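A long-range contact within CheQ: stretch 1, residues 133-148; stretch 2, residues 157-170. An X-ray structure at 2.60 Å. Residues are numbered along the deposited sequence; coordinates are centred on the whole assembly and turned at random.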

# COMPACT_ATOMS: atom_id res chain seq x y z
N PHE A 133 7.88 12.53 3.72
CA PHE A 133 8.04 12.94 5.10
C PHE A 133 9.41 12.53 5.65
O PHE A 133 10.09 13.33 6.31
CB PHE A 133 6.90 12.35 5.92
CG PHE A 133 7.05 12.51 7.40
CD1 PHE A 133 6.82 13.75 8.00
CD2 PHE A 133 7.34 11.40 8.20
CE1 PHE A 133 6.92 13.91 9.39
CE2 PHE A 133 7.44 11.53 9.59
CZ PHE A 133 7.23 12.79 10.19
N LEU A 134 9.83 11.31 5.38
CA LEU A 134 11.13 10.84 5.84
C LEU A 134 12.30 11.45 5.07
O LEU A 134 13.44 11.31 5.50
CB LEU A 134 11.20 9.31 5.72
CG LEU A 134 10.20 8.55 6.58
CD1 LEU A 134 10.32 7.08 6.30
CD2 LEU A 134 10.46 8.86 8.06
N GLY A 135 12.05 12.10 3.93
CA GLY A 135 13.14 12.59 3.11
C GLY A 135 14.00 11.51 2.49
O GLY A 135 15.19 11.72 2.27
N LEU A 136 13.42 10.35 2.19
CA LEU A 136 14.14 9.24 1.60
C LEU A 136 13.67 9.02 0.17
O LEU A 136 12.64 9.54 -0.26
CB LEU A 136 13.96 7.96 2.42
CG LEU A 136 14.33 8.08 3.89
CD1 LEU A 136 14.09 6.77 4.58
CD2 LEU A 136 15.78 8.52 4.06
N ASN A 137 14.46 8.23 -0.55
CA ASN A 137 14.16 7.89 -1.93
C ASN A 137 13.32 6.62 -1.99
O ASN A 137 13.48 5.71 -1.17
CB ASN A 137 15.46 7.71 -2.73
CG ASN A 137 16.18 9.05 -2.98
OD1 ASN A 137 15.54 10.08 -3.22
ND2 ASN A 137 17.50 9.03 -2.91
N TYR A 138 12.43 6.57 -2.97
CA TYR A 138 11.38 5.56 -3.01
C TYR A 138 11.88 4.13 -3.13
O TYR A 138 11.09 3.19 -2.97
CB TYR A 138 10.45 5.87 -4.17
CG TYR A 138 9.79 7.21 -4.09
CD1 TYR A 138 9.52 7.80 -2.86
CD2 TYR A 138 9.43 7.89 -5.24
CE1 TYR A 138 8.89 9.06 -2.77
CE2 TYR A 138 8.81 9.15 -5.17
CZ TYR A 138 8.54 9.72 -3.94
OH TYR A 138 7.93 10.95 -3.88
N HIS A 139 13.16 3.91 -3.40
CA HIS A 139 13.63 2.54 -3.57
C HIS A 139 14.28 1.99 -2.31
O HIS A 139 14.71 0.83 -2.31
CB HIS A 139 14.60 2.48 -4.76
CG HIS A 139 13.93 2.79 -6.07
ND1 HIS A 139 12.57 2.68 -6.25
CD2 HIS A 139 14.43 3.24 -7.24
CE1 HIS A 139 12.26 3.03 -7.48
NE2 HIS A 139 13.37 3.38 -8.11
N GLN A 140 14.31 2.76 -1.24
CA GLN A 140 14.93 2.30 -0.01
C GLN A 140 13.97 1.40 0.77
O GLN A 140 12.76 1.62 0.79
CB GLN A 140 15.34 3.49 0.85
CG GLN A 140 16.81 3.83 0.73
CD GLN A 140 17.07 5.26 1.08
OE1 GLN A 140 16.49 6.16 0.48
NE2 GLN A 140 17.94 5.48 2.07
N HIS A 141 14.53 0.37 1.39
CA HIS A 141 13.76 -0.47 2.29
C HIS A 141 13.85 0.15 3.67
O HIS A 141 14.91 0.15 4.30
CB HIS A 141 14.29 -1.91 2.28
CG HIS A 141 13.32 -2.89 2.86
ND1 HIS A 141 12.99 -4.08 2.23
CD2 HIS A 141 12.60 -2.87 4.01
CE1 HIS A 141 12.11 -4.74 2.97
NE2 HIS A 141 11.86 -4.03 4.05
N ILE A 142 12.74 0.71 4.15
CA ILE A 142 12.67 1.31 5.47
C ILE A 142 12.10 0.28 6.44
O ILE A 142 11.32 -0.59 6.07
CB ILE A 142 11.81 2.59 5.46
CG1 ILE A 142 10.38 2.27 5.03
CG2 ILE A 142 12.39 3.61 4.48
CD1 ILE A 142 9.46 3.47 4.99
N TYR A 143 12.51 0.37 7.70
CA TYR A 143 11.84 -0.31 8.79
C TYR A 143 11.47 0.71 9.86
O TYR A 143 12.10 1.76 9.99
CB TYR A 143 12.69 -1.41 9.42
CG TYR A 143 13.98 -0.96 10.11
CD1 TYR A 143 15.17 -0.88 9.40
CD2 TYR A 143 14.01 -0.66 11.46
CE1 TYR A 143 16.35 -0.51 10.01
CE2 TYR A 143 15.19 -0.29 12.09
CZ TYR A 143 16.35 -0.21 11.36
OH TYR A 143 17.52 0.16 11.97
N ILE A 144 10.43 0.37 10.62
CA ILE A 144 9.91 1.20 11.70
C ILE A 144 9.98 0.38 12.97
O ILE A 144 9.51 -0.77 13.00
CB ILE A 144 8.46 1.66 11.44
CG1 ILE A 144 8.35 2.42 10.12
CG2 ILE A 144 7.97 2.56 12.58
CD1 ILE A 144 6.92 2.72 9.72
N GLU A 145 10.51 0.96 14.03
CA GLU A 145 10.85 0.17 15.19
C GLU A 145 10.86 1.09 16.39
O GLU A 145 11.20 2.27 16.27
CB GLU A 145 12.22 -0.48 15.00
CG GLU A 145 12.40 -1.85 15.54
CD GLU A 145 13.81 -2.34 15.25
OE1 GLU A 145 14.76 -1.64 15.67
OE2 GLU A 145 13.96 -3.40 14.59
N LYS A 146 10.50 0.54 17.55
CA LYS A 146 10.77 1.23 18.79
C LYS A 146 12.27 1.50 18.89
O LYS A 146 13.09 0.60 18.72
CB LYS A 146 10.31 0.38 19.98
CG LYS A 146 8.80 0.15 20.04
CD LYS A 146 8.12 1.35 20.69
CE LYS A 146 6.61 1.16 20.82
NZ LYS A 146 5.92 2.39 21.31
N CYS A 147 12.61 2.77 19.14
CA CYS A 147 14.01 3.14 19.30
C CYS A 147 14.68 2.31 20.39
O CYS A 147 15.86 1.95 20.28
CB CYS A 147 14.11 4.63 19.61
SG CYS A 147 13.18 5.69 18.42
N HIS A 148 13.92 1.96 21.42
CA HIS A 148 14.46 1.22 22.55
C HIS A 148 14.96 -0.16 22.14
O HIS A 148 15.88 -0.70 22.76
CB HIS A 148 13.38 1.11 23.63
CG HIS A 148 13.87 0.62 24.96
ND1 HIS A 148 14.80 1.31 25.71
CD2 HIS A 148 13.53 -0.47 25.69
CE1 HIS A 148 15.03 0.65 26.83
NE2 HIS A 148 14.27 -0.43 26.84
N LYS A 157 20.90 7.50 16.41
CA LYS A 157 21.35 8.19 15.20
C LYS A 157 20.38 8.05 14.02
O LYS A 157 20.65 8.61 12.95
CB LYS A 157 22.74 7.67 14.79
CG LYS A 157 23.83 7.74 15.88
CD LYS A 157 24.93 6.69 15.59
CE LYS A 157 26.32 7.11 16.08
NZ LYS A 157 26.45 7.20 17.56
N ARG A 158 19.28 7.30 14.17
CA ARG A 158 18.29 7.08 13.13
C ARG A 158 17.22 8.17 13.13
O ARG A 158 17.14 8.99 14.05
CB ARG A 158 17.62 5.72 13.32
CG ARG A 158 18.54 4.54 13.13
CD ARG A 158 17.86 3.22 13.54
NE ARG A 158 17.70 3.09 14.99
CZ ARG A 158 17.05 2.08 15.59
NH1 ARG A 158 16.51 1.12 14.86
NH2 ARG A 158 16.96 2.04 16.92
N ILE A 159 16.37 8.17 12.11
CA ILE A 159 15.29 9.16 12.04
C ILE A 159 14.26 8.82 13.11
O ILE A 159 13.70 7.72 13.13
CB ILE A 159 14.63 9.18 10.65
CG1 ILE A 159 15.63 9.54 9.56
CG2 ILE A 159 13.52 10.21 10.63
CD1 ILE A 159 15.15 9.16 8.18
N LYS A 160 13.99 9.78 13.98
CA LYS A 160 13.05 9.56 15.08
C LYS A 160 11.80 10.40 14.82
O LYS A 160 11.88 11.63 14.70
CB LYS A 160 13.71 9.91 16.42
CG LYS A 160 12.81 9.60 17.61
CD LYS A 160 13.53 9.51 18.95
CE LYS A 160 12.51 9.21 20.07
NZ LYS A 160 13.02 9.34 21.47
N ILE A 161 10.65 9.74 14.70
CA ILE A 161 9.42 10.38 14.24
C ILE A 161 8.35 10.45 15.31
O ILE A 161 7.28 11.01 15.06
CB ILE A 161 8.87 9.67 13.00
CG1 ILE A 161 8.51 8.22 13.36
CG2 ILE A 161 9.88 9.73 11.86
CD1 ILE A 161 8.04 7.42 12.16
N THR A 162 8.62 9.91 16.50
CA THR A 162 7.65 9.74 17.57
C THR A 162 8.44 9.69 18.86
O THR A 162 9.64 9.40 18.84
CB THR A 162 6.82 8.47 17.35
OG1 THR A 162 5.71 8.77 16.50
CG2 THR A 162 6.35 7.82 18.65
N GLU A 163 7.79 10.02 19.97
CA GLU A 163 8.39 9.84 21.29
C GLU A 163 9.16 8.53 21.39
O GLU A 163 10.23 8.48 21.99
CB GLU A 163 7.30 9.91 22.36
CG GLU A 163 7.76 10.54 23.65
CD GLU A 163 6.69 11.42 24.28
OE1 GLU A 163 6.99 12.63 24.52
OE2 GLU A 163 5.56 10.92 24.53
N SER A 164 8.65 7.47 20.75
CA SER A 164 9.20 6.13 20.88
C SER A 164 9.58 5.42 19.58
O SER A 164 10.18 4.34 19.66
CB SER A 164 8.18 5.25 21.61
OG SER A 164 6.98 5.21 20.85
N MET A 165 9.23 5.93 18.39
CA MET A 165 9.45 5.18 17.16
C MET A 165 10.56 5.78 16.33
O MET A 165 10.68 7.01 16.21
CB MET A 165 8.18 5.10 16.30
CG MET A 165 6.99 4.47 16.99
SD MET A 165 7.24 2.75 17.44
CE MET A 165 7.07 1.89 15.89
N CYS A 166 11.36 4.91 15.72
CA CYS A 166 12.47 5.27 14.86
C CYS A 166 12.28 4.62 13.50
O CYS A 166 11.54 3.65 13.34
CB CYS A 166 13.81 4.81 15.47
SG CYS A 166 14.41 5.90 16.77
N VAL A 167 13.00 5.16 12.51
CA VAL A 167 13.01 4.59 11.17
C VAL A 167 14.45 4.38 10.72
O VAL A 167 15.29 5.29 10.84
CB VAL A 167 12.27 5.48 10.16
CG1 VAL A 167 12.46 4.95 8.73
CG2 VAL A 167 10.83 5.54 10.52
N GLY A 168 14.74 3.18 10.20
CA GLY A 168 16.01 2.88 9.59
C GLY A 168 15.77 2.41 8.17
O GLY A 168 14.63 2.29 7.72
N TYR A 169 16.88 2.14 7.46
CA TYR A 169 16.79 1.71 6.06
C TYR A 169 17.95 0.78 5.73
O TYR A 169 18.98 0.78 6.41
CB TYR A 169 16.79 2.91 5.08
CG TYR A 169 17.77 3.98 5.50
CD1 TYR A 169 19.13 3.83 5.26
CD2 TYR A 169 17.33 5.10 6.22
CE1 TYR A 169 20.04 4.79 5.68
CE2 TYR A 169 18.24 6.06 6.66
CZ TYR A 169 19.59 5.90 6.39
OH TYR A 169 20.49 6.84 6.82
N TYR A 170 17.77 0.00 4.67
CA TYR A 170 18.87 -0.75 4.07
C TYR A 170 18.70 -0.90 2.56
O TYR A 170 18.05 -0.07 1.91
CB TYR A 170 18.98 -2.12 4.70
CG TYR A 170 17.95 -3.14 4.27
CD1 TYR A 170 16.76 -3.30 4.99
CD2 TYR A 170 18.18 -3.99 3.20
CE1 TYR A 170 15.82 -4.27 4.63
CE2 TYR A 170 17.25 -4.96 2.83
CZ TYR A 170 16.07 -5.10 3.55
OH TYR A 170 15.15 -6.07 3.18
O HOH W 1 11.55 3.17 22.20

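Strands 142-146 and 165-169 of CheQ run antiparallel; the two stretches as a whole bury 1217 Å² between them. Along stretch 2, Arg158 comes first: its NH1, at the edge of the Tyr143 ring, donates to Tyr143 OH (3.2 Å) and forms a salt bridge with Glu145 OE1 (3.4 Å), whose hydrogen bond is weak. Ile159 and Ile161 offer methyls to the helix end; Leu134 CD2 lies 4.2 Å from Ile159 CG2 and 3.9 Å from Ile161 CG2, which also meets Phe133 CE2 at 3.8 Å. Ser164 O accepts from Cys147 N (2.9 Å), while its OG receives Lys146 NZ (3.0 Å). Met165 curls its CE to 3.5 Å from Ile144 CG2. Cys166 pairs with Glu145 through two backbone bonds, N to O at 2.7 Å and O to N at 3.0 Å, and its SG closes a disulfide with Cys147 SG (2.1 Å, chi3 102°), a covalent lock at this end of the ladder. Val167, on the same face as Ile142 and Ile144, touches Leu134 CD1 through CG1 (3.9 Å). Gly168 pairs with Tyr143 likewise; its CA lies 3.8 Å from the centroid of the Tyr143 ring, whose CZ a CB would strike. The Tyr169 ring carries Gln140 NE2 over one face, 3.7 Å from CG. Finally, Tyr170 N donates to His141 O (2.9 Å), and their rings form an offset stack.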